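Local structure of Abbfa_003403 (Acinetobacter baumannii, 4ZXH) at residues D895-V900 against D945-T950; L924-Q929 against L1040-R1045; Q701-L706 against S727-N732. The protein probably activates an amino acid, loads it on a phosphopantetheine carrier, condenses it with an acyl partner and releases the product, as a four-domain nonribosomal peptide synthetase. One frame throughout, in Å; residues are numbered along the deposited sequence.

Contact 1 is buried, contact 3 partly so, and contact 2 lies at the surface. Contacts 1 and 3 are both packing of a single aromatic residue from a loop, but Phe947 meets a strand of the small C-terminal part of the adenylation enzyme, whereas Trp729 meets a helix of its large N-terminal part. Helix 718-725 passes close to both: Leu724 touches Trp729, and Lys722 forms a long, weak ion pair with Asp895. Contact 2 differs in kind, a lone salt bridge from helix 921-931 to helix 1037-1046 of the carrier domain. Contact 1 uses strand 893-903 of the three-stranded sheet, while helix 921-931 packs on its strand 940-943.

Contact 1 of 3, residues D895-V900 against D945-T950; sequences DAVVLV and DEFPMT
A buried loop-to-strand contact sets the CD2-CE2 side of the Phe947 ring against Asp895, Ala896 and Val897, on an outermost strand of the three-stranded sheet in the adenylation C-terminal domain. The loop follows strand 940-943, at the other side of that sheet, and the ring meets the start of segment 895-900. With CG anti to the carbonyl carbon, chi1 of -78° swings the Phe947 ring toward the strand. Its CE2 is 3.6 Å from Ala896 N, which sits at the ring edge near its plane, while CZ comes within 3.9 Å of Ala896 CA. Val897 gives one methyl: CG2 approaches CE2 obliquely at 3.7 Å. Asp895 OD2 is 3.4 Å from CD2, its carboxylate tilted 37° to the ring. Leu955 touches both Val897 and Phe947, and the ring of Phe960 meets that of Phe947. The buried carboxylate has modest polar help: OD1 takes a weak bond from Ala896 N, and Lys888 and Lys722 stand off as long, weak ion pairs. Across the two segments the contact is mainly van der Waals, and the carboxylate oxygen beside aromatic carbons may add a small electrostatic term.

Contact 2 of 3, residues L924-Q929 against L1040-R1045; sequences LKKNLQ and LGEIIR
Lys926 and Glu1042 form a salt bridge between two domains, reaching from helix 921-931 of the adenylation C-terminal domain to helix 1037-1046, the last helix of the four-helix carrier domain. The main bond runs from Lys926 NZ to Glu1042 OE1, 3.0 Å away, and meets that oxygen on its syn side, 19° out of the carboxylate plane. A second, weak bond goes to OE2 at 3.1 Å, so the ammonium is shared by both oxygens. The two side chains come from opposite directions and bridge a gap in which their CA atoms stay 11.3 Å apart. Glu1042 is extended beyond CG, while Lys926 bends at chi2 (-67°) and again at chi4. Around the pair, Glu1038 adds a long, weak ion pair to Lys926 NZ, which would make the setting of the lysine more negative, and Arg1039 touches the Lys926 side chain. A further tie between the domains is the hydrogen bond from Gln1033 NE2 to Gln929 O. One turn on from Gly1041, Arg1045 makes salt bridges with Asp976 and with Asp1230 of the thioesterase region, and Asp1230 also touches Glu1042. The apolar residues of each helix turn to their own domain: Leu924 and Leu928 pack on Phe941, Leu1040 on Leu982 and Ile1044 on Ile978. Within the carrier helix, the Arg1045 guanidinium has Glu1042 CG at its edge, in plane, and Gly1041 O lying 3.6 Å above one face, offset toward the rim.

Contact 3 of 3, residues Q701-L706 against S727-N732; sequences QLVDYL and SEWSGN
Trp729 meets Val703 and Leu706 along one side of its side chain, from the CB to the pyrrole nitrogen, where a loop of the adenylation domain packs on helix 699-709. At the root, Trp729 CB lies 4.0 Å from Val703 CG2. CG stands anti to the backbone N (chi1 178°), which carries the indole along the helix past Val703 to Leu706, about one turn further on. The next atom out, CD1, has both valine methyls at 4.1 Å, CG1 and CG2, and CG1 sits at the ring edge near its plane. Beyond it, NE1 comes 3.8 Å from Leu706 CD1, and the same methyl is 4.1 Å from CE2. The leucine side chain crosses the tryptophan at about a right angle, and its methyl approaches the ring obliquely. The loop itself curls round the ring: Gly731 N lies 3.6 Å above one face of the indole, offset toward the rim.

Val703 also uses CG2 against the backbone, 3.9 Å from Ser727 O. The Ser727 hydroxyl turns to the preceding helix, through a hydrogen bond from OG to Met723 O. Between the segments the contact is van der Waals packing, chiefly of methyl groups on the indole.

Helix 718-725 closes the arrangement: Leu724 touches both Trp729 and Leu706, and Leu702 rests on Met723 and Leu724. That helix makes the crossover between the adjacent parallel strands 713-716 and 735-740, while helix 699-709 leads into strand 713-716 and sets Leu702, Tyr705 and Leu706 on Leu664 of strand 662-665. The tryptophan loop thus packs against helices 699-709 and 718-725, where they border the large mixed sheet.

Contact 1 of 3, residues D895-V900 against D945-T950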
# COMPACT_ATOMS: atom_id res chain seq x y z
N ASP A 895 -8.11 14.42 11.35
CA ASP A 895 -7.85 13.18 12.08
C ASP A 895 -8.39 11.99 11.29
O ASP A 895 -9.21 12.16 10.38
CB ASP A 895 -8.47 13.23 13.47
CG ASP A 895 -7.74 12.34 14.48
OD1 ASP A 895 -6.69 11.75 14.14
OD2 ASP A 895 -8.24 12.24 15.63
N ALA A 896 -7.92 10.79 11.61
CA ALA A 896 -8.33 9.60 10.90
C ALA A 896 -8.16 8.39 11.80
O ALA A 896 -7.22 8.31 12.59
CB ALA A 896 -7.54 9.43 9.59
N VAL A 897 -9.08 7.45 11.70
CA VAL A 897 -8.97 6.19 12.42
C VAL A 897 -9.35 5.10 11.44
O VAL A 897 -10.35 5.22 10.72
CB VAL A 897 -9.88 6.17 13.67
CG1 VAL A 897 -10.14 4.75 14.13
CG2 VAL A 897 -9.28 6.99 14.78
N VAL A 898 -8.56 4.04 11.39
CA VAL A 898 -8.82 2.94 10.48
C VAL A 898 -9.02 1.67 11.29
O VAL A 898 -8.20 1.35 12.15
CB VAL A 898 -7.67 2.75 9.46
CG1 VAL A 898 -7.96 1.59 8.54
CG2 VAL A 898 -7.46 4.01 8.66
N LEU A 899 -10.11 0.95 11.03
CA LEU A 899 -10.35 -0.30 11.75
C LEU A 899 -10.57 -1.45 10.78
O LEU A 899 -10.92 -1.24 9.61
CB LEU A 899 -11.58 -0.20 12.68
CG LEU A 899 -11.68 0.98 13.65
CD1 LEU A 899 -13.00 0.95 14.42
CD2 LEU A 899 -10.49 1.02 14.60
N VAL A 900 -10.36 -2.66 11.28
CA VAL A 900 -10.77 -3.84 10.53
C VAL A 900 -12.15 -4.26 11.03
O VAL A 900 -12.37 -4.30 12.24
CB VAL A 900 -9.75 -4.99 10.70
CG1 VAL A 900 -10.25 -6.24 9.99
CG2 VAL A 900 -8.38 -4.58 10.17
N ASP A 945 -18.19 14.08 12.51
CA ASP A 945 -17.95 15.42 13.02
C ASP A 945 -16.91 15.39 14.14
O ASP A 945 -15.97 16.18 14.17
CB ASP A 945 -19.26 16.01 13.51
CG ASP A 945 -19.11 17.42 14.03
OD1 ASP A 945 -18.36 18.18 13.37
OD2 ASP A 945 -19.76 17.74 15.08
N GLU A 946 -17.10 14.47 15.08
CA GLU A 946 -16.22 14.36 16.24
C GLU A 946 -15.96 12.91 16.58
O GLU A 946 -16.89 12.11 16.74
CB GLU A 946 -16.84 15.07 17.45
CG GLU A 946 -16.44 16.53 17.55
CD GLU A 946 -17.21 17.27 18.61
OE1 GLU A 946 -17.85 16.61 19.46
OE2 GLU A 946 -17.20 18.52 18.58
N PHE A 947 -14.68 12.57 16.70
CA PHE A 947 -14.32 11.22 17.08
C PHE A 947 -14.74 10.99 18.53
O PHE A 947 -14.45 11.81 19.39
CB PHE A 947 -12.83 10.98 16.89
CG PHE A 947 -12.42 10.75 15.46
CD1 PHE A 947 -13.37 10.73 14.46
CD2 PHE A 947 -11.10 10.53 15.13
CE1 PHE A 947 -13.01 10.50 13.14
CE2 PHE A 947 -10.72 10.29 13.82
CZ PHE A 947 -11.68 10.28 12.82
N PRO A 948 -15.45 9.88 18.80
CA PRO A 948 -15.90 9.52 20.15
C PRO A 948 -14.73 9.31 21.09
O PRO A 948 -13.79 8.59 20.72
CB PRO A 948 -16.65 8.19 19.96
CG PRO A 948 -16.88 8.05 18.49
CD PRO A 948 -15.77 8.82 17.81
N MET A 949 -14.76 9.92 22.27
CA MET A 949 -13.68 9.78 23.25
C MET A 949 -14.14 8.93 24.43
O MET A 949 -15.35 8.76 24.66
CB MET A 949 -13.21 11.16 23.77
CG MET A 949 -12.71 12.16 22.74
SD MET A 949 -11.07 11.71 22.16
CE MET A 949 -10.97 12.55 20.57
N THR A 950 -13.17 8.42 25.19
CA THR A 950 -13.44 7.84 26.50
C THR A 950 -13.43 8.95 27.54
O THR A 950 -13.11 10.09 27.22
CB THR A 950 -12.41 6.77 26.86
OG1 THR A 950 -11.12 7.37 27.04
CG2 THR A 950 -12.33 5.73 25.78

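Contact 2 of 3, residues L924-Q929 against L1040-R1045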
# COMPACT_ATOMS: atom_id res chain seq x y z
N LEU A 924 -10.71 10.92 -1.48
CA LEU A 924 -9.85 10.19 -0.55
C LEU A 924 -9.37 8.88 -1.15
O LEU A 924 -8.16 8.60 -1.19
CB LEU A 924 -10.58 9.91 0.77
CG LEU A 924 -10.90 11.14 1.61
CD1 LEU A 924 -11.54 10.73 2.91
CD2 LEU A 924 -9.64 11.95 1.87
N LYS A 925 -10.32 8.06 -1.59
CA LYS A 925 -10.03 6.80 -2.26
C LYS A 925 -8.94 6.97 -3.32
O LYS A 925 -7.94 6.25 -3.30
CB LYS A 925 -11.31 6.25 -2.89
CG LYS A 925 -11.22 4.85 -3.48
CD LYS A 925 -11.42 3.79 -2.44
CE LYS A 925 -11.48 2.41 -3.08
NZ LYS A 925 -12.75 2.21 -3.84
N LYS A 926 -9.11 7.95 -4.22
CA LYS A 926 -8.14 8.21 -5.29
C LYS A 926 -6.76 8.48 -4.72
O LYS A 926 -5.76 7.93 -5.20
CB LYS A 926 -8.55 9.40 -6.14
CG LYS A 926 -9.90 9.28 -6.83
CD LYS A 926 -9.91 8.22 -7.91
CE LYS A 926 -11.12 8.40 -8.80
NZ LYS A 926 -11.07 9.73 -9.47
N ASN A 927 -6.71 9.32 -3.69
CA ASN A 927 -5.44 9.71 -3.09
C ASN A 927 -4.70 8.54 -2.45
O ASN A 927 -3.52 8.31 -2.72
CB ASN A 927 -5.67 10.81 -2.05
CG ASN A 927 -4.37 11.45 -1.58
OD1 ASN A 927 -3.66 10.90 -0.73
ND2 ASN A 927 -4.07 12.63 -2.11
N LEU A 928 -5.40 7.79 -1.59
CA LEU A 928 -4.76 6.66 -0.93
C LEU A 928 -4.29 5.61 -1.94
O LEU A 928 -3.25 4.98 -1.76
CB LEU A 928 -5.69 6.02 0.10
CG LEU A 928 -6.24 6.89 1.24
CD1 LEU A 928 -6.83 5.98 2.28
CD2 LEU A 928 -5.19 7.77 1.86
N GLN A 929 -5.05 5.43 -3.02
CA GLN A 929 -4.66 4.45 -4.03
C GLN A 929 -3.28 4.73 -4.63
O GLN A 929 -2.57 3.80 -5.00
CB GLN A 929 -5.71 4.40 -5.13
CG GLN A 929 -6.65 3.22 -5.03
CD GLN A 929 -7.90 3.42 -5.87
OE1 GLN A 929 -8.28 4.56 -6.17
NE2 GLN A 929 -8.54 2.33 -6.28
N LEU A 1040 -8.24 6.20 -15.66
CA LEU A 1040 -7.29 6.36 -16.76
C LEU A 1040 -7.74 7.51 -17.63
O LEU A 1040 -6.92 8.27 -18.14
CB LEU A 1040 -7.19 5.06 -17.56
CG LEU A 1040 -6.27 4.96 -18.78
CD1 LEU A 1040 -4.80 5.16 -18.43
CD2 LEU A 1040 -6.49 3.60 -19.40
N GLY A 1041 -9.05 7.65 -17.77
CA GLY A 1041 -9.65 8.71 -18.56
C GLY A 1041 -9.34 10.08 -17.98
O GLY A 1041 -9.12 11.01 -18.74
N GLU A 1042 -9.32 10.21 -16.65
CA GLU A 1042 -8.96 11.49 -16.03
C GLU A 1042 -7.51 11.85 -16.37
O GLU A 1042 -7.20 13.01 -16.67
CB GLU A 1042 -9.17 11.47 -14.51
CG GLU A 1042 -10.63 11.27 -14.09
CD GLU A 1042 -10.83 11.08 -12.59
OE1 GLU A 1042 -9.84 11.05 -11.83
OE2 GLU A 1042 -12.01 10.96 -12.17
N ILE A 1043 -6.63 10.85 -16.34
CA ILE A 1043 -5.23 11.03 -16.67
C ILE A 1043 -5.02 11.50 -18.11
O ILE A 1043 -4.27 12.42 -18.37
CB ILE A 1043 -4.46 9.71 -16.46
CG1 ILE A 1043 -4.29 9.45 -14.97
CG2 ILE A 1043 -3.11 9.74 -17.16
CD1 ILE A 1043 -3.76 10.65 -14.23
N ILE A 1044 -5.70 10.84 -19.03
CA ILE A 1044 -5.61 11.19 -20.44
C ILE A 1044 -6.23 12.57 -20.70
O ILE A 1044 -5.73 13.34 -21.52
CB ILE A 1044 -6.30 10.13 -21.28
CG1 ILE A 1044 -5.50 8.84 -21.23
CG2 ILE A 1044 -6.44 10.59 -22.71
CD1 ILE A 1044 -6.17 7.70 -21.96
N ARG A 1045 -7.31 12.86 -19.98
CA ARG A 1045 -8.05 14.11 -20.12
C ARG A 1045 -7.21 15.33 -19.75
O ARG A 1045 -7.41 16.43 -20.31
CB ARG A 1045 -9.31 14.06 -19.26
CG ARG A 1045 -10.28 15.19 -19.47
CD ARG A 1045 -11.60 14.93 -18.75
NE ARG A 1045 -12.31 13.78 -19.31
CZ ARG A 1045 -12.51 12.64 -18.65
NH1 ARG A 1045 -12.08 12.49 -17.40
NH2 ARG A 1045 -13.16 11.65 -19.24

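Contact 3 of 3, residues Q701-L706 against S727-N732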
# COMPACT_ATOMS: atom_id res chain seq x y z
N GLN A 701 -9.80 28.45 25.06
CA GLN A 701 -9.77 28.78 26.46
C GLN A 701 -8.48 28.24 27.12
O GLN A 701 -7.97 28.85 28.07
CB GLN A 701 -11.01 28.23 27.15
CG GLN A 701 -11.52 29.12 28.27
CD GLN A 701 -12.94 28.77 28.65
OE1 GLN A 701 -13.69 28.23 27.82
NE2 GLN A 701 -13.31 29.05 29.90
N LEU A 702 -7.95 27.13 26.60
CA LEU A 702 -6.71 26.56 27.12
C LEU A 702 -5.48 27.30 26.58
O LEU A 702 -4.48 27.43 27.29
CB LEU A 702 -6.60 25.07 26.79
CG LEU A 702 -5.38 24.32 27.36
CD1 LEU A 702 -5.30 24.47 28.88
CD2 LEU A 702 -5.42 22.86 26.99
N VAL A 703 -5.55 27.78 25.34
CA VAL A 703 -4.49 28.63 24.82
C VAL A 703 -4.34 29.88 25.68
O VAL A 703 -3.23 30.33 25.95
CB VAL A 703 -4.74 29.05 23.36
CG1 VAL A 703 -3.72 30.08 22.92
CG2 VAL A 703 -4.69 27.84 22.44
N ASP A 704 -5.47 30.43 26.13
CA ASP A 704 -5.44 31.67 26.91
C ASP A 704 -4.93 31.43 28.33
O ASP A 704 -4.19 32.25 28.87
CB ASP A 704 -6.83 32.32 26.96
CG ASP A 704 -7.22 32.97 25.64
OD1 ASP A 704 -6.35 33.14 24.76
OD2 ASP A 704 -8.41 33.32 25.50
N TYR A 705 -5.34 30.31 28.93
CA TYR A 705 -4.91 30.00 30.29
C TYR A 705 -3.41 29.74 30.28
O TYR A 705 -2.73 30.04 31.27
CB TYR A 705 -5.67 28.79 30.85
CG TYR A 705 -5.61 28.66 32.36
CD1 TYR A 705 -6.69 29.02 33.16
CD2 TYR A 705 -4.46 28.19 33.00
CE1 TYR A 705 -6.64 28.91 34.54
CE2 TYR A 705 -4.39 28.08 34.38
CZ TYR A 705 -5.49 28.44 35.15
OH TYR A 705 -5.43 28.32 36.53
N LEU A 706 -2.89 29.20 29.18
CA LEU A 706 -1.47 28.88 29.06
C LEU A 706 -0.60 30.12 28.92
O LEU A 706 0.35 30.30 29.69
CB LEU A 706 -1.22 27.95 27.87
CG LEU A 706 -1.47 26.45 28.04
CD1 LEU A 706 -1.41 25.77 26.68
CD2 LEU A 706 -0.47 25.82 28.98
N SER A 727 -6.20 24.74 17.56
CA SER A 727 -6.76 26.00 18.07
C SER A 727 -5.77 27.16 17.94
O SER A 727 -5.81 28.10 18.74
CB SER A 727 -7.19 25.86 19.53
OG SER A 727 -8.30 24.98 19.68
N GLU A 728 -4.90 27.08 16.93
CA GLU A 728 -3.90 28.12 16.64
C GLU A 728 -3.08 28.49 17.89
O GLU A 728 -3.00 29.66 18.28
CB GLU A 728 -4.58 29.36 16.05
N TRP A 729 -2.48 27.48 18.51
CA TRP A 729 -1.64 27.66 19.69
C TRP A 729 -0.24 28.10 19.28
O TRP A 729 0.37 27.49 18.40
CB TRP A 729 -1.57 26.37 20.51
CG TRP A 729 -0.67 26.45 21.72
CD1 TRP A 729 -0.63 27.44 22.66
CD2 TRP A 729 0.29 25.47 22.14
NE1 TRP A 729 0.30 27.15 23.63
CE2 TRP A 729 0.88 25.95 23.33
CE3 TRP A 729 0.71 24.24 21.61
CZ2 TRP A 729 1.88 25.24 24.01
CZ3 TRP A 729 1.70 23.54 22.29
CH2 TRP A 729 2.27 24.05 23.48
N SER A 730 0.28 29.13 19.94
CA SER A 730 1.53 29.75 19.51
C SER A 730 2.79 28.93 19.84
O SER A 730 3.82 29.06 19.18
CB SER A 730 1.64 31.14 20.14
OG SER A 730 2.92 31.71 19.93
N GLY A 731 2.71 28.09 20.87
CA GLY A 731 3.87 27.32 21.31
C GLY A 731 4.62 27.98 22.46
O GLY A 731 4.48 29.18 22.70
N ASN A 732 5.42 27.19 23.17
CA ASN A 732 6.28 27.66 24.25
C ASN A 732 7.59 26.87 24.25
O ASN A 732 7.58 25.65 24.43
CB ASN A 732 5.58 27.52 25.60
CG ASN A 732 6.40 28.08 26.76
OD1 ASN A 732 7.51 28.59 26.58
ND2 ASN A 732 5.85 27.98 27.98